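Local coordinates for protein carbohydrate deacetylase Agd3 (PDB 6NWZ) that removes acetyl groups from N-acetylated sugars of the exopolysaccharide galactosaminogalactan, as a zinc-binding carbohydrate esterase required for Aspergillus fumigatus biofilm formation, at residues Cys505-Gln508 with Glu509-Thr513; Thr576-Gln579 with Glu580-Leu584. All blocks are in the same frame, centred on the assembly; numbering follows the deposited sequence.

Interaction 1. Residues Cys505-Gln508 with Glu509-Thr513; sequences CTVQ and EWIDT
Glu509 to Asp512 each send their amide back four residues to the carbonyls of Cys505 to Gln508, so the two segments are successive turns of one alpha helix; the straightest bond, Glu509 N to Cys505 O, has an N-H...O angle of 173°. On the more open side, which suits polar residues, Gln508 reaches forward to Asp512. Its CG stands anti to the backbone N (chi1 -165°) and the chain then bends at chi2, which brings Gln508 NE2 to 2.9 Å from Asp512 OD1. The amide and carboxylate planes are turned 60° apart and both bonds from NE2 are weak; Asp512 OD2 also bonds to the hydroxyl of Tyr264. One position back, Val507 CG1 meets Ile511 CD1 at 3.8 Å, and Val507 also leans on Phe520. Trp510, a broad apolar surface suited to a buried face, packs on Leu523 of helix 520-536. Thr513, whose hydroxyl is short enough to return to its own helix, gives Glu509 O both its amide and OG1, from opposite faces of the carbonyl plane. Cys505 is disulfide-bonded to Cys500, tying the helix to the preceding loop. These are the i to i+4 pairings of an amphipathic helix in the deacetylase domain.

Interaction 2. Residues Thr576-Gln579 with Glu580-Leu584; sequences TIVQ and EFVRL
Four i to i+4 backbone bonds join the two segments as consecutive turns of an alpha helix, the longest being Glu580 N to Thr576 O at 3.3 Å. Side chains meet across the join mainly through carbons resting on the carbonyls of the turn before. Val582 is the clearest case: its CG2, beside its own backbone N, lies 3.4 Å from Val578 O, while the methyls of the two valines are only loosely apposed, CG1 of Val578 standing 4.4 Å from CG2 of Val582. A branched apolar residue suits the buried position of Val578, which touches Met292; Val582, partly exposed, has Asn293 as a neighbour. Phe581 sets its CB 3.4 Å from Ile577 O and carries its ring away from the first turn onto Leu589. Gln579 runs away from the second turn, extended beyond CG; its NE2 bonds to Glu575 and its OE1 to Asn561.

A salt bridge lies within the second turn, between residues three apart. Glu580 bends at chi2 (68°) and Arg583 at chi3, so that the guanidinium presents its NE and NH2 edge to the carboxylate. Arg583 NH2 meets Glu580 OE2 on the syn side at 2.7 Å, and Arg583 NE reaches Glu580 OE1 at 3.2 Å from above the carboxylate plane. Leu584 CD2 lies above one guanidinium face, offset toward the rim, and NH2 also bonds to the carbonyl of Thr163, which helps fix the group's rotation. This C-terminal turn of helix 569-584, on a helix packed against helix 520-536, bonds to Thr163 and Lys159, joining the deacetylase domain to the CBM87 carbohydrate-binding module.

In the fold
Both interactions are single-helix contacts in the deacetylase domain, and they do not touch: their centres are 25 Å apart and their nearest atoms about 12 Å. Both pack on helix 520-536, interaction 1 through Phe520 and Leu523, interaction 2 through Leu524, Lys528, Thr531 and Met532. That helix carries Asp530 and His534, which bind one zinc ion; the side chain of Ile577 is about 8 Å from each of theirs, and that of Val582 about 7 Å from a bound zinc ion. The side chain of Glu509 is about 10 Å from that of His546, a ligand of another zinc. Neither interaction supplies a metal ligand, including to the Asp256, His388 and His392 site, which resembles the Asp-His-His triad of polysaccharide deacetylases and is probably catalytic.

Interaction 1. Residues Cys505-Gln508 with Glu509-Thr513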
ATOM      1  N   CYS A 505       2.475   3.169  27.314  1.00 43.72           N
ATOM      2  CA  CYS A 505       1.805   1.885  27.147  1.00 46.83           C
ATOM      3  C   CYS A 505       2.335   1.143  25.923  1.00 54.49           C
ATOM      4  O   CYS A 505       2.782  -0.004  26.028  1.00 54.01           O
ATOM      5  CB  CYS A 505       0.292   2.096  27.051  1.00 52.41           C
ATOM      6  SG  CYS A 505      -0.706   0.582  26.915  1.00 60.67           S
ATOM      7  N   THR A 506       2.279   1.780  24.744  1.00 41.98           N
ATOM      8  CA  THR A 506       2.711   1.100  23.522  1.00 47.48           C
ATOM      9  C   THR A 506       4.166   0.665  23.613  1.00 43.97           C
ATOM     10  O   THR A 506       4.512  -0.457  23.225  1.00 51.89           O
ATOM     11  CB  THR A 506       2.514   1.992  22.293  1.00 46.93           C
ATOM     12  OG1 THR A 506       2.775   3.360  22.634  1.00 70.64           O
ATOM     13  CG2 THR A 506       1.110   1.850  21.740  1.00 39.54           C
ATOM     14  N   VAL A 507       5.034   1.541  24.118  1.00 32.11           N
ATOM     15  CA  VAL A 507       6.445   1.191  24.238  1.00 45.89           C
ATOM     16  C   VAL A 507       6.615  -0.020  25.145  1.00 47.79           C
ATOM     17  O   VAL A 507       7.401  -0.928  24.852  1.00 57.23           O
ATOM     18  CB  VAL A 507       7.256   2.403  24.737  1.00 35.90           C
ATOM     19  CG1 VAL A 507       8.691   2.005  25.022  1.00 36.30           C
ATOM     20  CG2 VAL A 507       7.219   3.514  23.702  1.00 31.10           C
ATOM     21  N   GLN A 508       5.856  -0.070  26.241  1.00 47.57           N
ATOM     22  CA  GLN A 508       5.961  -1.193  27.166  1.00 53.52           C
ATOM     23  C   GLN A 508       5.526  -2.499  26.507  1.00 58.49           C
ATOM     24  O   GLN A 508       6.239  -3.506  26.569  1.00 69.26           O
ATOM     25  CB  GLN A 508       5.127  -0.920  28.415  1.00 49.46           C
ATOM     26  CG  GLN A 508       5.456  -1.848  29.550  1.00 58.96           C
ATOM     27  CD  GLN A 508       6.919  -1.779  29.917  1.00 68.77           C
ATOM     28  OE1 GLN A 508       7.494  -0.694  30.013  1.00 70.21           O
ATOM     29  NE2 GLN A 508       7.537  -2.937  30.108  1.00 77.68           N
ATOM     30  N   GLU A 509       4.352  -2.500  25.870  1.00 53.11           N
ATOM     31  CA  GLU A 509       3.879  -3.705  25.199  1.00 50.56           C
ATOM     32  C   GLU A 509       4.793  -4.096  24.043  1.00 60.17           C
ATOM     33  O   GLU A 509       4.991  -5.289  23.786  1.00 62.93           O
ATOM     34  CB  GLU A 509       2.449  -3.494  24.705  1.00 41.76           C
ATOM     35  CG  GLU A 509       1.688  -4.774  24.434  1.00 40.94           C
ATOM     36  CD  GLU A 509       0.214  -4.525  24.214  1.00 53.14           C
ATOM     37  OE1 GLU A 509      -0.176  -3.345  24.119  1.00 61.69           O
ATOM     38  OE2 GLU A 509      -0.556  -5.504  24.145  1.00 67.71           O
ATOM     39  N   TRP A 510       5.352  -3.110  23.342  1.00 55.12           N
ATOM     40  CA  TRP A 510       6.326  -3.396  22.295  1.00 53.39           C
ATOM     41  C   TRP A 510       7.574  -4.048  22.874  1.00 56.75           C
ATOM     42  O   TRP A 510       8.134  -4.977  22.280  1.00 71.08           O
ATOM     43  CB  TRP A 510       6.671  -2.100  21.560  1.00 46.83           C
ATOM     44  CG  TRP A 510       7.740  -2.194  20.516  1.00 41.91           C
ATOM     45  CD1 TRP A 510       7.818  -3.091  19.488  1.00 54.13           C
ATOM     46  CD2 TRP A 510       8.860  -1.317  20.371  1.00 41.07           C
ATOM     47  NE1 TRP A 510       8.936  -2.836  18.723  1.00 45.09           N
ATOM     48  CE2 TRP A 510       9.588  -1.749  19.243  1.00 43.91           C
ATOM     49  CE3 TRP A 510       9.323  -0.212  21.091  1.00 41.36           C
ATOM     50  CZ2 TRP A 510      10.755  -1.119  18.825  1.00 54.66           C
ATOM     51  CZ3 TRP A 510      10.478   0.414  20.672  1.00 41.49           C
ATOM     52  CH2 TRP A 510      11.182  -0.040  19.551  1.00 53.89           C
ATOM     53  N   ILE A 511       8.023  -3.576  24.037  1.00 43.18           N
ATOM     54  CA  ILE A 511       9.190  -4.169  24.682  1.00 46.54           C
ATOM     55  C   ILE A 511       8.879  -5.579  25.161  1.00 51.54           C
ATOM     56  O   ILE A 511       9.685  -6.501  24.987  1.00 66.12           O
ATOM     57  CB  ILE A 511       9.662  -3.272  25.842  1.00 51.07           C
ATOM     58  CG1 ILE A 511      10.312  -1.995  25.307  1.00 52.54           C
ATOM     59  CG2 ILE A 511      10.616  -4.029  26.748  1.00 42.41           C
ATOM     60  CD1 ILE A 511      10.602  -0.972  26.386  1.00 43.73           C
ATOM     61  N   ASP A 512       7.702  -5.774  25.761  1.00 59.54           N
ATOM     62  CA  ASP A 512       7.385  -7.045  26.405  1.00 61.54           C
ATOM     63  C   ASP A 512       7.105  -8.153  25.395  1.00 64.98           C
ATOM     64  O   ASP A 512       7.442  -9.315  25.647  1.00 72.95           O
ATOM     65  CB  ASP A 512       6.180  -6.877  27.336  1.00 53.91           C
ATOM     66  CG  ASP A 512       6.422  -5.852  28.435  1.00 57.63           C
ATOM     67  OD1 ASP A 512       7.548  -5.319  28.521  1.00 66.85           O
ATOM     68  OD2 ASP A 512       5.479  -5.578  29.210  1.00 52.26           O
ATOM     69  N   THR A 513       6.494  -7.825  24.258  1.00 63.42           N
ATOM     70  CA  THR A 513       6.005  -8.837  23.331  1.00 63.05           C
ATOM     71  C   THR A 513       6.751  -8.838  22.000  1.00 67.40           C
ATOM     72  O   THR A 513       6.273  -9.434  21.029  1.00 83.69           O
ATOM     73  CB  THR A 513       4.506  -8.648  23.094  1.00 64.72           C
ATOM     74  OG1 THR A 513       4.295  -7.522  22.232  1.00 62.75           O
ATOM     75  CG2 THR A 513       3.793  -8.402  24.413  1.00 55.45           C
TER

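Interaction 2. Residues Thr576-Gln579 with Glu580-Leu584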
ATOM      1  N   THR A 576       4.281  11.078  11.831  1.00 30.87           N
ATOM      2  CA  THR A 576       5.550  10.489  11.417  1.00 32.18           C
ATOM      3  C   THR A 576       5.478   9.990   9.981  1.00 36.76           C
ATOM      4  O   THR A 576       6.391  10.229   9.182  1.00 40.77           O
ATOM      5  CB  THR A 576       5.923   9.351  12.366  1.00 34.86           C
ATOM      6  OG1 THR A 576       6.168   9.887  13.673  1.00 33.54           O
ATOM      7  CG2 THR A 576       7.157   8.601  11.866  1.00 20.10           C
ATOM      8  N   ILE A 577       4.384   9.317   9.630  1.00 31.04           N
ATOM      9  CA  ILE A 577       4.283   8.689   8.319  1.00 23.00           C
ATOM     10  C   ILE A 577       4.087   9.740   7.230  1.00 35.52           C
ATOM     11  O   ILE A 577       4.749   9.700   6.186  1.00 30.14           O
ATOM     12  CB  ILE A 577       3.154   7.641   8.332  1.00 23.09           C
ATOM     13  CG1 ILE A 577       3.717   6.262   8.680  1.00 33.29           C
ATOM     14  CG2 ILE A 577       2.410   7.602   7.009  1.00 24.58           C
ATOM     15  CD1 ILE A 577       4.410   6.183  10.031  1.00 29.14           C
ATOM     16  N   VAL A 578       3.200  10.712   7.466  1.00 30.30           N
ATOM     17  CA  VAL A 578       2.888  11.706   6.443  1.00 30.24           C
ATOM     18  C   VAL A 578       4.094  12.592   6.160  1.00 36.03           C
ATOM     19  O   VAL A 578       4.411  12.881   4.999  1.00 35.42           O
ATOM     20  CB  VAL A 578       1.668  12.544   6.864  1.00 27.70           C
ATOM     21  CG1 VAL A 578       1.493  13.722   5.918  1.00 21.76           C
ATOM     22  CG2 VAL A 578       0.407  11.682   6.903  1.00 24.30           C
ATOM     23  N   GLN A 579       4.780  13.045   7.208  1.00 25.96           N
ATOM     24  CA  GLN A 579       5.913  13.942   7.009  1.00 22.77           C
ATOM     25  C   GLN A 579       7.049  13.255   6.260  1.00 22.77           C
ATOM     26  O   GLN A 579       7.715  13.880   5.426  1.00 44.06           O
ATOM     27  CB  GLN A 579       6.396  14.481   8.354  1.00 19.00           C
ATOM     28  CG  GLN A 579       5.379  15.383   9.037  1.00 24.94           C
ATOM     29  CD  GLN A 579       5.893  15.972  10.331  1.00 28.39           C
ATOM     30  OE1 GLN A 579       7.075  16.289  10.458  1.00 45.96           O
ATOM     31  NE2 GLN A 579       5.004  16.120  11.306  1.00 28.95           N
ATOM     32  N   GLU A 580       7.285  11.972   6.532  1.00 30.42           N
ATOM     33  CA  GLU A 580       8.340  11.264   5.817  1.00 25.00           C
ATOM     34  C   GLU A 580       7.959  11.036   4.361  1.00 37.84           C
ATOM     35  O   GLU A 580       8.793  11.199   3.461  1.00 36.78           O
ATOM     36  CB  GLU A 580       8.643   9.935   6.501  1.00 18.47           C
ATOM     37  CG  GLU A 580       9.809   9.194   5.871  1.00 25.69           C
ATOM     38  CD  GLU A 580      11.141   9.890   6.089  1.00 34.37           C
ATOM     39  OE1 GLU A 580      11.215  10.832   6.910  1.00 50.23           O
ATOM     40  OE2 GLU A 580      12.123   9.486   5.439  1.00 41.01           O
ATOM     41  N   PHE A 581       6.709  10.645   4.111  1.00 35.12           N
ATOM     42  CA  PHE A 581       6.242  10.480   2.740  1.00 22.03           C
ATOM     43  C   PHE A 581       6.420  11.767   1.942  1.00 33.83           C
ATOM     44  O   PHE A 581       6.898  11.742   0.801  1.00 36.33           O
ATOM     45  CB  PHE A 581       4.778  10.037   2.756  1.00 26.27           C
ATOM     46  CG  PHE A 581       4.180   9.818   1.397  1.00 28.29           C
ATOM     47  CD1 PHE A 581       4.272   8.583   0.776  1.00 23.68           C
ATOM     48  CD2 PHE A 581       3.492  10.839   0.754  1.00 33.86           C
ATOM     49  CE1 PHE A 581       3.708   8.374  -0.474  1.00 21.25           C
ATOM     50  CE2 PHE A 581       2.928  10.639  -0.494  1.00 28.32           C
ATOM     51  CZ  PHE A 581       3.036   9.402  -1.107  1.00 30.21           C
ATOM     52  N   VAL A 582       6.063  12.906   2.540  1.00 25.47           N
ATOM     53  CA  VAL A 582       6.176  14.180   1.838  1.00 24.69           C
ATOM     54  C   VAL A 582       7.640  14.580   1.667  1.00 27.14           C
ATOM     55  O   VAL A 582       7.996  15.271   0.704  1.00 31.57           O
ATOM     56  CB  VAL A 582       5.355  15.256   2.576  1.00 18.89           C
ATOM     57  CG1 VAL A 582       5.684  16.635   2.057  1.00 25.06           C
ATOM     58  CG2 VAL A 582       3.865  14.985   2.404  1.00 18.91           C
ATOM     59  N   ARG A 583       8.519  14.128   2.566  1.00 18.60           N
ATOM     60  CA  ARG A 583       9.939  14.430   2.423  1.00 18.83           C
ATOM     61  C   ARG A 583      10.559  13.722   1.222  1.00 33.82           C
ATOM     62  O   ARG A 583      11.524  14.230   0.636  1.00 31.54           O
ATOM     63  CB  ARG A 583      10.684  14.044   3.696  1.00 18.86           C
ATOM     64  CG  ARG A 583      12.159  14.351   3.641  1.00 19.24           C
ATOM     65  CD  ARG A 583      12.858  13.875   4.891  1.00 22.00           C
ATOM     66  NE  ARG A 583      13.106  12.436   4.890  1.00 20.56           N
ATOM     67  CZ  ARG A 583      14.199  11.872   4.383  1.00 30.63           C
ATOM     68  NH1 ARG A 583      15.140  12.626   3.825  1.00 31.89           N
ATOM     69  NH2 ARG A 583      14.353  10.557   4.433  1.00 22.89           N
ATOM     70  N   LEU A 584      10.023  12.562   0.838  1.00 26.15           N
ATOM     71  CA  LEU A 584      10.587  11.744  -0.232  1.00 30.25           C
ATOM     72  C   LEU A 584       9.964  12.006  -1.600  1.00 38.00           C
ATOM     73  O   LEU A 584      10.690  12.065  -2.597  1.00 43.46           O
ATOM     74  CB  LEU A 584      10.439  10.259   0.111  1.00 23.72           C
ATOM     75  CG  LEU A 584      11.099   9.804   1.414  1.00 24.77           C
ATOM     76  CD1 LEU A 584      10.783   8.349   1.680  1.00 18.40           C
ATOM     77  CD2 LEU A 584      12.604  10.030   1.372  1.00 22.78           C
TER